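Local coordinates for Non-structural protein 5 (Modoc virus, PDB 2WA2) that probably methylates the viral RNA cap at guanine N7 and ribose 2'-O positions through its methyltransferase domain, with S-adenosylmethionine as methyl donor, at residues L71-E76 with V219-N224. The protein carries 4 engineered substitutions. Residues are numbered along the deposited sequence; the frame is centred on the assembly and turned at random.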
# COMPACT_ATOMS: atom_id res chain seq x y z
N LEU A 71 -2.90 -6.85 -4.93
CA LEU A 71 -4.09 -6.03 -5.28
C LEU A 71 -5.26 -6.95 -5.58
O LEU A 71 -6.38 -6.64 -5.19
CB LEU A 71 -3.84 -5.10 -6.46
CG LEU A 71 -4.99 -4.15 -6.83
CD1 LEU A 71 -5.45 -3.35 -5.61
CD2 LEU A 71 -4.62 -3.24 -8.01
N ALA A 72 -4.98 -8.07 -6.25
CA ALA A 72 -6.03 -9.06 -6.58
C ALA A 72 -6.69 -9.61 -5.32
O ALA A 72 -7.92 -9.76 -5.26
CB ALA A 72 -5.46 -10.21 -7.49
N TRP A 73 -5.86 -9.90 -4.31
CA TRP A 73 -6.33 -10.37 -3.01
C TRP A 73 -7.25 -9.35 -2.35
O TRP A 73 -8.35 -9.70 -1.92
CB TRP A 73 -5.16 -10.71 -2.09
CG TRP A 73 -5.59 -11.44 -0.82
CD1 TRP A 73 -5.63 -12.80 -0.63
CD2 TRP A 73 -6.05 -10.85 0.41
NE1 TRP A 73 -6.07 -13.08 0.65
CE2 TRP A 73 -6.34 -11.91 1.30
CE3 TRP A 73 -6.24 -9.52 0.84
CZ2 TRP A 73 -6.81 -11.69 2.61
CZ3 TRP A 73 -6.70 -9.30 2.15
CH2 TRP A 73 -6.99 -10.39 3.02
N ILE A 74 -6.80 -8.10 -2.26
CA ILE A 74 -7.60 -7.02 -1.70
C ILE A 74 -8.92 -6.84 -2.49
O ILE A 74 -9.98 -6.61 -1.89
CB ILE A 74 -6.82 -5.69 -1.69
CG1 ILE A 74 -5.57 -5.81 -0.80
CG2 ILE A 74 -7.76 -4.49 -1.32
CD1 ILE A 74 -4.62 -4.63 -0.91
N ASP A 75 -8.83 -6.94 -3.82
CA ASP A 75 -10.00 -6.71 -4.68
C ASP A 75 -11.04 -7.80 -4.45
O ASP A 75 -12.23 -7.49 -4.30
CB ASP A 75 -9.59 -6.67 -6.15
CG ASP A 75 -10.75 -6.37 -7.07
OD1 ASP A 75 -11.73 -5.72 -6.64
OD2 ASP A 75 -10.66 -6.78 -8.25
N GLU A 76 -10.58 -9.04 -4.40
CA GLU A 76 -11.46 -10.21 -4.21
C GLU A 76 -12.07 -10.25 -2.83
O GLU A 76 -13.13 -10.84 -2.64
CB GLU A 76 -10.69 -11.51 -4.51
CG GLU A 76 -10.80 -11.96 -5.99
CD GLU A 76 -9.47 -12.31 -6.66
OE1 GLU A 76 -8.72 -13.17 -6.13
OE2 GLU A 76 -9.18 -11.74 -7.74
N VAL A 219 -2.56 -7.96 4.12
CA VAL A 219 -2.64 -8.97 3.08
C VAL A 219 -1.71 -10.13 3.50
O VAL A 219 -0.54 -9.91 3.79
CB VAL A 219 -2.22 -8.37 1.72
CG1 VAL A 219 -2.44 -9.36 0.61
CG2 VAL A 219 -3.01 -7.07 1.47
N PRO A 220 -2.25 -11.36 3.59
CA PRO A 220 -1.46 -12.52 4.04
C PRO A 220 -0.33 -12.92 3.10
O PRO A 220 0.57 -13.68 3.49
CB PRO A 220 -2.50 -13.65 4.17
CG PRO A 220 -3.63 -13.21 3.30
CD PRO A 220 -3.67 -11.70 3.37
N LEU A 221 -0.40 -12.42 1.86
CA LEU A 221 0.69 -12.51 0.89
C LEU A 221 1.89 -11.62 1.21
O LEU A 221 2.98 -11.83 0.67
CB LEU A 221 0.17 -12.15 -0.50
CG LEU A 221 -0.84 -13.12 -1.13
CD1 LEU A 221 -1.54 -12.46 -2.29
CD2 LEU A 221 -0.10 -14.28 -1.66
N SER A 222 1.70 -10.59 2.04
CA SER A 222 2.87 -9.77 2.44
C SER A 222 3.86 -10.63 3.21
O SER A 222 3.47 -11.46 4.03
CB SER A 222 2.45 -8.60 3.33
OG SER A 222 1.70 -7.65 2.60
N ARG A 223 5.16 -10.37 2.98
CA ARG A 223 6.22 -11.11 3.67
C ARG A 223 6.35 -10.68 5.13
O ARG A 223 5.98 -9.56 5.50
CB ARG A 223 7.55 -10.94 2.96
CG ARG A 223 7.60 -11.52 1.54
CD ARG A 223 9.06 -11.54 1.12
NE ARG A 223 9.26 -11.93 -0.27
CZ ARG A 223 9.67 -11.10 -1.22
NH1 ARG A 223 9.94 -9.83 -0.94
NH2 ARG A 223 9.82 -11.55 -2.46
N ASN A 224 6.89 -11.56 5.96
CA ASN A 224 6.97 -11.24 7.38
C ASN A 224 7.99 -10.14 7.66
O ASN A 224 7.96 -9.53 8.72
CB ASN A 224 7.32 -12.47 8.21
CG ASN A 224 6.26 -13.58 8.12
OD1 ASN A 224 5.05 -13.32 8.07
ND2 ASN A 224 6.73 -14.83 8.09
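P220 sets its CD over one face of the W73 indole, the two side chains meeting tip to tip. This CD stands 3.5 Å from the centroid of the six-membered ring, 22° off the normal, a CH-pi contact displaced toward the rim, where P220 CD comes within 3.2 Å of W73 CZ2. P220 CG stands above the plane just beyond the CE2-CZ2 bond, 3.6 Å from W73 NE1. V219 shares this face: its CG1 packs 3.8 Å from W73 CE3. V219 CG2, the other branch, lies 3.6 Å from I74 CG1, the two side chains crossing at about a right angle. W73 directs its CB toward the loop, and CG, anti to the backbone N (chi1 -169°), continues from there into the indole. L221 adds CD1 near W73 CB, at 4.0 Å.

A type I beta turn from V219 to S222, closed by S222 N to V219 O, presents the three apolar residues together. Y230 touches both I74 and V219, V42 packs on P220 and L221, and R77 makes a cation-pi contact with W73. The apolar contact thus joins helix 66-76 to the loop between edge strand 215-217 and its antiparallel neighbour 229-232, in the Rossmann-like FtsJ-type methyltransferase fold.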